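Local structure of Lmo2445 protein (Listeria monocytogenes EGD-e, 5HZL) at residues E216-F221 with H275-S280. The protein is a secreted, calcium-binding internalin-like protein with a leucine-rich repeat region, whose precise function is unknown. Residues are numbered along the deposited sequence; the frame is centred on the assembly and turned at random.
Sequences ENLKVF and HLLEIS
Leu218 and Val220 face Leu277 and Ile279 with their CA atoms 9.7 Å apart in the first pair and 10.2 Å in the second, a spacing that leaves room for side chains between the two backbones, and no hydrogen bond joins them. The arrangement is that of two layers of a beta sandwich, consistent with the E-set, immunoglobulin-like family of the C-terminal domain. Strand 219-221, with Leu218 just ahead of it, pairs with strand 262-264 in one small sheet, while strand 273-281 belongs to the mixed five-stranded sheet that it faces. The example illustrates how extended chains form a sandwich core: Leu218 and Val220 on one chain, and Leu277 and Ile279 on the other, are alternate residues that point their CB atoms at the opposite layer, so that two aliphatic pairs carry the whole contact, burying 106 Å².

The pairs meet differently. Leu218 and Leu277 run alongside each other in opposite senses and meet through one methyl each, CD2 of Leu218 lying 3.8 Å from CD1 of Leu277. In Leu218 the second torsion (chi2 70°) sets CD2 anti to CA and so carries it outward, while CD1 is turned aside. Val220 and Ile279 instead reach straight for each other, tip to tip. Within segment 216-221, Val220 CG1 also lies 3.8 Å from Leu218 CD2, so these two side chains touch as neighbours.

Strand 290-298, next to 273-281 in the larger sheet, widens the core: Leu218 touches Val296, and both Val220 and Ile279 rest on Phe294. Ile279 additionally reaches Tyr263 on the strand paired with 219-221. All four side chains meeting across the two segments are aliphatic and buried. At the Ile279 end, an extended chain (chi2 176°) brings the terminal CD1 methyl to 4.0 Å from CG2 of Val220.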
ATOM      1  N   GLU A 216      -8.073  24.196 -27.940  1.00 80.85           N
ATOM      2  CA  GLU A 216      -7.094  23.098 -27.871  1.00 80.02           C
ATOM      3  C   GLU A 216      -7.754  21.854 -27.288  1.00 74.77           C
ATOM      4  O   GLU A 216      -8.818  21.944 -26.670  1.00 71.92           O
ATOM      5  CB  GLU A 216      -5.926  23.442 -26.916  1.00 81.72           C
ATOM      6  CG  GLU A 216      -5.070  24.672 -27.225  1.00 86.59           C
ATOM      7  CD  GLU A 216      -4.006  24.948 -26.146  1.00 87.24           C
ATOM      8  OE1 GLU A 216      -3.899  24.180 -25.161  1.00 82.26           O
ATOM      9  OE2 GLU A 216      -3.263  25.950 -26.275  1.00 92.40           O
ATOM     10  N   ASN A 217      -7.142  20.690 -27.484  1.00 73.14           N
ATOM     11  CA  ASN A 217      -7.685  19.489 -26.859  1.00 71.68           C
ATOM     12  C   ASN A 217      -6.617  18.674 -26.091  1.00 69.43           C
ATOM     13  O   ASN A 217      -5.572  18.302 -26.600  1.00 71.26           O
ATOM     14  CB  ASN A 217      -8.728  18.711 -27.700  1.00 72.46           C
ATOM     15  CG  ASN A 217      -8.228  18.246 -29.026  1.00 74.17           C
ATOM     16  OD1 ASN A 217      -7.035  18.143 -29.249  1.00 79.18           O
ATOM     17  ND2 ASN A 217      -9.155  17.919 -29.915  1.00 74.27           N
ATOM     18  N   LEU A 218      -6.958  18.451 -24.829  1.00 66.71           N
ATOM     19  CA  LEU A 218      -6.147  17.803 -23.799  1.00 63.89           C
ATOM     20  C   LEU A 218      -5.574  16.397 -24.023  1.00 62.14           C
ATOM     21  O   LEU A 218      -6.312  15.467 -24.354  1.00 61.48           O
ATOM     22  CB  LEU A 218      -7.024  17.735 -22.546  1.00 62.28           C
ATOM     23  CG  LEU A 218      -6.394  17.375 -21.216  1.00 61.31           C
ATOM     24  CD1 LEU A 218      -5.501  18.518 -20.763  1.00 63.14           C
ATOM     25  CD2 LEU A 218      -7.499  17.111 -20.208  1.00 60.53           C
ATOM     26  N   LYS A 219      -4.266  16.256 -23.775  1.00 61.40           N
ATOM     27  CA  LYS A 219      -3.545  14.986 -23.903  1.00 59.91           C
ATOM     28  C   LYS A 219      -3.078  14.549 -22.525  1.00 57.89           C
ATOM     29  O   LYS A 219      -2.201  15.175 -21.939  1.00 58.81           O
ATOM     30  CB  LYS A 219      -2.365  15.127 -24.857  1.00 62.36           C
ATOM     31  CG  LYS A 219      -2.842  15.547 -26.228  1.00 66.77           C
ATOM     32  CD  LYS A 219      -1.804  15.525 -27.334  1.00 70.60           C
ATOM     33  CE  LYS A 219      -2.519  15.916 -28.628  1.00 74.16           C
ATOM     34  NZ  LYS A 219      -1.707  15.855 -29.869  1.00 78.25           N
ATOM     35  N   VAL A 220      -3.657  13.458 -22.029  1.00 55.40           N
ATOM     36  CA  VAL A 220      -3.343  12.921 -20.693  1.00 53.20           C
ATOM     37  C   VAL A 220      -2.530  11.617 -20.725  1.00 52.67           C
ATOM     38  O   VAL A 220      -2.640  10.851 -21.685  1.00 54.46           O
ATOM     39  CB  VAL A 220      -4.648  12.694 -19.904  1.00 51.37           C
ATOM     40  CG1 VAL A 220      -5.359  14.023 -19.700  1.00 51.79           C
ATOM     41  CG2 VAL A 220      -5.581  11.715 -20.617  1.00 51.13           C
ATOM     42  N   PHE A 221      -1.744  11.370 -19.667  1.00 51.16           N
ATOM     43  CA  PHE A 221      -0.872  10.168 -19.526  1.00 49.08           C
ATOM     44  C   PHE A 221      -1.601   9.107 -18.720  1.00 48.05           C
ATOM     45  O   PHE A 221      -1.710   9.246 -17.496  1.00 47.93           O
ATOM     46  CB  PHE A 221       0.451  10.565 -18.846  1.00 48.24           C
ATOM     47  CG  PHE A 221       1.384   9.419 -18.578  1.00 47.54           C
ATOM     48  CD1 PHE A 221       2.065   8.800 -19.614  1.00 48.11           C
ATOM     49  CD2 PHE A 221       1.629   8.987 -17.275  1.00 47.00           C
ATOM     50  CE1 PHE A 221       2.942   7.754 -19.367  1.00 47.81           C
ATOM     51  CE2 PHE A 221       2.506   7.942 -17.023  1.00 46.66           C
ATOM     52  CZ  PHE A 221       3.162   7.324 -18.070  1.00 47.25           C
ATOM     53  N   HIS A 275     -13.968  22.721 -15.889  1.00 67.18           N
ATOM     54  CA  HIS A 275     -14.436  21.453 -16.432  1.00 66.93           C
ATOM     55  C   HIS A 275     -13.692  20.291 -15.770  1.00 64.56           C
ATOM     56  O   HIS A 275     -12.466  20.310 -15.654  1.00 64.65           O
ATOM     57  CB  HIS A 275     -14.218  21.388 -17.952  1.00 68.43           C
ATOM     58  CG  HIS A 275     -15.025  22.378 -18.738  1.00 73.49           C
ATOM     59  ND1 HIS A 275     -16.327  22.136 -19.132  1.00 76.42           N
ATOM     60  CD2 HIS A 275     -14.711  23.603 -19.223  1.00 76.83           C
ATOM     61  CE1 HIS A 275     -16.783  23.173 -19.813  1.00 78.50           C
ATOM     62  NE2 HIS A 275     -15.822  24.077 -19.883  1.00 80.13           N
ATOM     63  N   LEU A 276     -14.443  19.287 -15.331  1.00 61.93           N
ATOM     64  CA  LEU A 276     -13.876  18.098 -14.722  1.00 58.78           C
ATOM     65  C   LEU A 276     -14.099  16.995 -15.756  1.00 57.57           C
ATOM     66  O   LEU A 276     -15.232  16.588 -16.015  1.00 57.44           O
ATOM     67  CB  LEU A 276     -14.573  17.775 -13.404  1.00 58.62           C
ATOM     68  CG  LEU A 276     -14.056  16.544 -12.666  1.00 57.57           C
ATOM     69  CD1 LEU A 276     -12.582  16.737 -12.317  1.00 57.41           C
ATOM     70  CD2 LEU A 276     -14.893  16.265 -11.425  1.00 58.29           C
ATOM     71  N   LEU A 277     -13.016  16.531 -16.361  1.00 56.54           N
ATOM     72  CA  LEU A 277     -13.095  15.499 -17.383  1.00 56.19           C
ATOM     73  C   LEU A 277     -12.849  14.143 -16.771  1.00 55.25           C
ATOM     74  O   LEU A 277     -12.006  13.995 -15.903  1.00 54.96           O
ATOM     75  CB  LEU A 277     -12.093  15.805 -18.479  1.00 56.05           C
ATOM     76  CG  LEU A 277     -12.476  17.079 -19.238  1.00 57.79           C
ATOM     77  CD1 LEU A 277     -11.296  17.656 -19.989  1.00 59.75           C
ATOM     78  CD2 LEU A 277     -13.650  16.820 -20.163  1.00 58.82           C
ATOM     79  N   GLU A 278     -13.587  13.151 -17.234  1.00 56.17           N
ATOM     80  CA  GLU A 278     -13.460  11.816 -16.705  1.00 55.45           C
ATOM     81  C   GLU A 278     -13.446  10.754 -17.794  1.00 53.62           C
ATOM     82  O   GLU A 278     -14.221  10.816 -18.735  1.00 53.54           O
ATOM     83  CB  GLU A 278     -14.604  11.570 -15.719  1.00 58.26           C
ATOM     84  CG  GLU A 278     -14.675  10.158 -15.142  1.00 60.50           C
ATOM     85  CD  GLU A 278     -15.763   9.990 -14.091  1.00 63.42           C
ATOM     86  OE1 GLU A 278     -15.927  10.882 -13.227  1.00 64.52           O
ATOM     87  OE2 GLU A 278     -16.442   8.939 -14.115  1.00 66.47           O
ATOM     88  N   ILE A 279     -12.538   9.796 -17.643  1.00 51.15           N
ATOM     89  CA  ILE A 279     -12.404   8.665 -18.535  1.00 51.34           C
ATOM     90  C   ILE A 279     -12.875   7.506 -17.671  1.00 50.52           C
ATOM     91  O   ILE A 279     -12.238   7.179 -16.689  1.00 47.84           O
ATOM     92  CB  ILE A 279     -10.954   8.430 -18.981  1.00 51.27           C
ATOM     93  CG1 ILE A 279     -10.430   9.658 -19.726  1.00 53.23           C
ATOM     94  CG2 ILE A 279     -10.875   7.209 -19.887  1.00 51.80           C
ATOM     95  CD1 ILE A 279      -8.970   9.574 -20.137  1.00 53.68           C
ATOM     96  N   SER A 280     -14.004   6.911 -18.036  1.00 52.91           N
ATOM     97  CA  SER A 280     -14.600   5.796 -17.315  1.00 53.17           C
ATOM     98  C   SER A 280     -14.395   4.528 -18.132  1.00 55.36           C
ATOM     99  O   SER A 280     -14.851   4.447 -19.262  1.00 58.52           O
ATOM    100  CB  SER A 280     -16.084   6.083 -17.122  1.00 54.69           C
ATOM    101  OG  SER A 280     -16.767   4.978 -16.569  1.00 57.26           O
TER